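Local coordinates for protein putative Acetyltransferase from the GNAT family (PDB 3EC4) that probably transfers an acyl group, as GNAT-family acetyltransferases do from acyl-coenzyme A, to an acceptor not yet identified, at residues A[111-114]-A[115-119]; A[122-125]-A[126-130]. All coordinates share one frame; numbering follows the deposited sequence.

Overall arrangement
Contact 1 (111-119) and contact 2 (122-130) follow each other along the chain, centres about 10 Å apart. Contact 1 covers helix 109-118 from its third residue, plus the residue just after it. Contact 2 is the turn and 3-10 segment of the loop before strand 134-139. Both are partly buried, but contact 2 lies nearer the chain centre. Contact 1 buries Met112, Leu115 and Ala116 and exposes Ala114, Leu117 and Ala118. Contact 1 is held by successive backbone hydrogen bonds; contact 2 by a threonine hydroxyl, a type I turn and a bound water. The loop packs on the helix, with Ala116 CB 3.4 Å from Trp124 CG, and the helix lies on strands 142-149 and 157-165.

Contact 1 of 2, residues A[111-114]-A[115-119]; sequences EMTA and LALAT
Glu111 O accepts a hydrogen bond from Leu115 N, one of four successive i to i+4 hydrogen bonds in the last turns of helix 109-118. This helix lies in the N-acetyltransferase region and packs on strands 142-149 and 157-165 of the mixed sheet. The carboxylate of Glu111 leads away from the following turn and makes a salt bridge with Arg138. Met112 is a selenomethionine, and Met112 O accepts the N-H of Ala116, with Ala116 N at 2.9 Å. Its side chain packs on Leu143 and Met146 of strand 142-149. Thr113 O takes the N-H of Leu117 in a nearly straight bond. The side chains of Thr113 and Leu117 run alongside each other, pointing the same way. Their methyls meet at 3.7 Å, Thr113 CG2 against Leu117 CD1. The threonine methyl gets there by lying anti to its own amide nitrogen (OG1 chi1 -69°). This puts OG1 beside that nitrogen, where it bonds to Val109 O one turn back. Leu117 CG also sits close to Thr113 O, at 3.2 Å. Ala114 O receives Ala118 N at 3.2 Å, but the N-H...O angle falls to 142°. This is the most bent bond of the four, and it comes where the helix is ending. Leu115 and Ala116 both pack on Met146. Leu115 reaches Cys164 and Trp166 as well, while Ala116 packs on Trp124. Thr119 is the first residue to leave helical backbone angles. Its side chain turns back on the last turn and bonds to a main-chain carbonyl there. The bond runs from Thr119 OG1 to Leu115 O at 2.7 Å, and the hydroxyl sits above the carbonyl plane, 42° out of it.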
loop_
_atom_site.group_PDB
_atom_site.type_symbol
_atom_site.label_atom_id
_atom_site.label_comp_id
_atom_site.label_asym_id
_atom_site.label_seq_id
_atom_site.Cartn_x
_atom_site.Cartn_y
_atom_site.Cartn_z
ATOM N N GLU A 111 -12.470 3.408 14.385
ATOM C CA GLU A 111 -11.333 2.825 15.093
ATOM C C GLU A 111 -10.142 2.536 14.207
ATOM O O GLU A 111 -9.002 2.678 14.666
ATOM C CB GLU A 111 -11.751 1.550 15.818
ATOM C CG GLU A 111 -12.584 1.844 17.019
ATOM C CD GLU A 111 -13.201 0.605 17.620
ATOM O OE1 GLU A 111 -14.204 0.076 17.028
ATOM O OE2 GLU A 111 -12.679 0.167 18.679
HETATM N N MSE A 112 -10.390 2.115 12.957
HETATM C CA MSE A 112 -9.332 1.900 11.956
HETATM C C MSE A 112 -8.650 3.206 11.622
HETATM O O MSE A 112 -7.428 3.311 11.536
HETATM C CB MSE A 112 -9.948 1.327 10.679
HETATM C CG MSE A 112 -10.431 -0.174 10.854
HETATM SE SE MSE A 112 -11.537 -0.709 9.320
HETATM C CE MSE A 112 -10.145 -1.015 8.068
ATOM N N THR A 113 -9.472 4.224 11.449
ATOM C CA THR A 113 -8.952 5.567 11.199
ATOM C C THR A 113 -8.075 6.111 12.325
ATOM O O THR A 113 -7.003 6.664 12.063
ATOM C CB THR A 113 -10.110 6.493 10.863
ATOM O OG1 THR A 113 -10.619 6.103 9.585
ATOM C CG2 THR A 113 -9.610 7.952 10.814
ATOM N N ALA A 114 -8.506 5.992 13.570
ATOM C CA ALA A 114 -7.692 6.438 14.703
ATOM C C ALA A 114 -6.348 5.715 14.700
ATOM O O ALA A 114 -5.297 6.339 14.864
ATOM C CB ALA A 114 -8.363 6.185 15.990
ATOM N N LEU A 115 -6.400 4.390 14.564
ATOM C CA LEU A 115 -5.156 3.565 14.552
ATOM C C LEU A 115 -4.215 3.976 13.427
ATOM O O LEU A 115 -3.017 4.240 13.675
ATOM C CB LEU A 115 -5.521 2.074 14.469
ATOM C CG LEU A 115 -4.400 1.041 14.276
ATOM C CD1 LEU A 115 -3.353 1.047 15.408
ATOM C CD2 LEU A 115 -5.100 -0.374 14.163
ATOM N N ALA A 116 -4.755 4.092 12.208
ATOM C CA ALA A 116 -3.980 4.444 11.074
ATOM C C ALA A 116 -3.315 5.825 11.205
ATOM O O ALA A 116 -2.122 5.986 10.904
ATOM C CB ALA A 116 -4.822 4.396 9.817
ATOM N N LEU A 117 -4.070 6.817 11.655
ATOM C CA LEU A 117 -3.530 8.175 11.770
ATOM C C LEU A 117 -2.441 8.280 12.861
ATOM O O LEU A 117 -1.541 9.108 12.740
ATOM C CB LEU A 117 -4.664 9.191 11.979
ATOM C CG LEU A 117 -5.681 9.314 10.811
ATOM C CD1 LEU A 117 -6.771 10.361 11.128
ATOM C CD2 LEU A 117 -4.999 9.641 9.474
ATOM N N ALA A 118 -2.505 7.428 13.884
ATOM C CA ALA A 118 -1.568 7.390 14.997
ATOM C C ALA A 118 -0.269 6.574 14.744
ATOM O O ALA A 118 0.694 6.688 15.500
ATOM C CB ALA A 118 -2.248 6.791 16.191
ATOM N N THR A 119 -0.281 5.706 13.745
ATOM C CA THR A 119 0.833 4.766 13.552
ATOM C C THR A 119 1.380 5.011 12.165
ATOM O O THR A 119 1.153 6.061 11.598
ATOM C CB THR A 119 0.377 3.304 13.743
ATOM O OG1 THR A 119 -0.709 3.027 12.851
ATOM C CG2 THR A 119 -0.077 3.078 15.194
#

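Contact 2 of 2, residues A[122-125]-A[126-130]; sequences GPWA and SGTWR
Thr128 OG1 accepts a hydrogen bond from Ala125 N at 2.7 Å, nearly straight at 165°. A type I beta turn from Ala125 to Thr128 brings the two residues together. Thr128 N closes the turn by bonding to Ala125 O at 3.2 Å from well above the carbonyl plane. Water 1 also donates to Ala125 O at 2.8 Å and accepts from Trp129 N, linking the turn to the start of the 3-10 segment 128-130. Arg130 N donates a hydrogen bond to Gly127 O, just before that segment. The Thr128 hydroxyl also bonds to Tyr37 O. OG1 lies beside its own backbone N (chi1 -58°), anti to the carbonyl carbon, which turns it to Ala125 N and sends CG2 to Trp124 CE3. Thr128 CB lies over one face of the Trp124 six-membered ring in a CH-pi contact, 4.2 Å from its centroid. A valine in place of Thr128 would probably leave the Ala125 N-H and Tyr37 O without this hydroxyl partner. Trp124 NE1 probably bonds to Thr113 OG1 of helix 109-118. Gly127 is backbone hydrogen-bonded to Ala36. Trp124, just before the turn, and Trp129, just after it, both pack on Met112 of that helix, and the loop then leads into strand 134-139.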
loop_
_atom_site.group_PDB
_atom_site.type_symbol
_atom_site.label_atom_id
_atom_site.label_comp_id
_atom_site.label_asym_id
_atom_site.label_seq_id
_atom_site.Cartn_x
_atom_site.Cartn_y
_atom_site.Cartn_z
ATOM N N GLY A 122 1.216 3.618 6.296
ATOM C CA GLY A 122 1.185 4.260 4.982
ATOM C C GLY A 122 0.029 5.257 4.882
ATOM O O GLY A 122 -0.625 5.571 5.909
ATOM N N PRO A 123 -0.243 5.758 3.659
ATOM C CA PRO A 123 -1.314 6.727 3.485
ATOM C C PRO A 123 -2.643 6.131 3.974
ATOM O O PRO A 123 -2.866 4.917 3.944
ATOM C CB PRO A 123 -1.381 6.917 1.986
ATOM C CG PRO A 123 -0.075 6.502 1.492
ATOM C CD PRO A 123 0.373 5.403 2.378
ATOM N N TRP A 124 -3.504 6.982 4.459
ATOM C CA TRP A 124 -4.793 6.555 4.902
ATOM C C TRP A 124 -5.720 7.734 4.659
ATOM O O TRP A 124 -5.565 8.796 5.284
ATOM C CB TRP A 124 -4.748 6.188 6.371
ATOM C CG TRP A 124 -5.996 5.595 6.828
ATOM C CD1 TRP A 124 -7.085 6.239 7.363
ATOM C CD2 TRP A 124 -6.350 4.216 6.725
ATOM N NE1 TRP A 124 -8.070 5.317 7.647
ATOM C CE2 TRP A 124 -7.650 4.074 7.249
ATOM C CE3 TRP A 124 -5.692 3.092 6.245
ATOM C CZ2 TRP A 124 -8.296 2.835 7.311
ATOM C CZ3 TRP A 124 -6.331 1.868 6.316
ATOM C CH2 TRP A 124 -7.635 1.764 6.820
ATOM N N ALA A 125 -6.639 7.553 3.728
ATOM C CA ALA A 125 -7.653 8.532 3.446
ATOM C C ALA A 125 -8.993 7.995 3.904
ATOM O O ALA A 125 -9.104 6.847 4.373
ATOM C CB ALA A 125 -7.667 8.865 1.947
ATOM N N SER A 126 -10.016 8.837 3.767
ATOM C CA SER A 126 -11.349 8.494 4.255
ATOM C C SER A 126 -11.847 7.137 3.764
ATOM O O SER A 126 -12.539 6.428 4.502
ATOM C CB SER A 126 -12.327 9.577 3.804
ATOM O OG SER A 126 -12.326 9.685 2.404
ATOM N N GLY A 127 -11.523 6.767 2.516
ATOM C CA GLY A 127 -12.048 5.529 1.927
ATOM C C GLY A 127 -11.045 4.411 1.659
ATOM O O GLY A 127 -11.366 3.458 0.961
ATOM N N THR A 128 -9.841 4.540 2.216
ATOM C CA THR A 128 -8.772 3.546 2.043
ATOM C C THR A 128 -9.227 2.135 2.507
ATOM O O THR A 128 -8.824 1.132 1.933
ATOM C CB THR A 128 -7.499 3.987 2.778
ATOM O OG1 THR A 128 -7.077 5.275 2.283
ATOM C CG2 THR A 128 -6.369 2.962 2.591
ATOM N N TRP A 129 -10.090 2.069 3.519
ATOM C CA TRP A 129 -10.598 0.778 3.998
ATOM C C TRP A 129 -11.376 0.054 2.929
ATOM O O TRP A 129 -11.622 -1.148 3.062
ATOM C CB TRP A 129 -11.480 0.953 5.230
ATOM C CG TRP A 129 -12.805 1.693 4.978
ATOM C CD1 TRP A 129 -13.003 3.055 4.931
ATOM C CD2 TRP A 129 -14.078 1.102 4.749
ATOM N NE1 TRP A 129 -14.311 3.329 4.710
ATOM C CE2 TRP A 129 -15.001 2.149 4.594
ATOM C CE3 TRP A 129 -14.539 -0.222 4.703
ATOM C CZ2 TRP A 129 -16.357 1.918 4.357
ATOM C CZ3 TRP A 129 -15.887 -0.454 4.466
ATOM C CH2 TRP A 129 -16.779 0.611 4.297
ATOM N N ARG A 130 -11.859 0.776 1.908
ATOM C CA ARG A 130 -12.594 0.113 0.828
ATOM C C ARG A 130 -11.694 -0.502 -0.241
ATOM O O ARG A 130 -12.226 -1.099 -1.179
ATOM C CB ARG A 130 -13.576 1.057 0.124
ATOM C CG ARG A 130 -14.514 1.835 1.010
ATOM C CD ARG A 130 -15.569 2.536 0.181
ATOM N NE ARG A 130 -16.661 3.009 1.034
ATOM C CZ ARG A 130 -16.705 4.213 1.605
ATOM N NH1 ARG A 130 -15.728 5.099 1.419
ATOM N NH2 ARG A 130 -17.742 4.541 2.369
HETATM O O HOH W 1 -10.311 4.534 5.279
#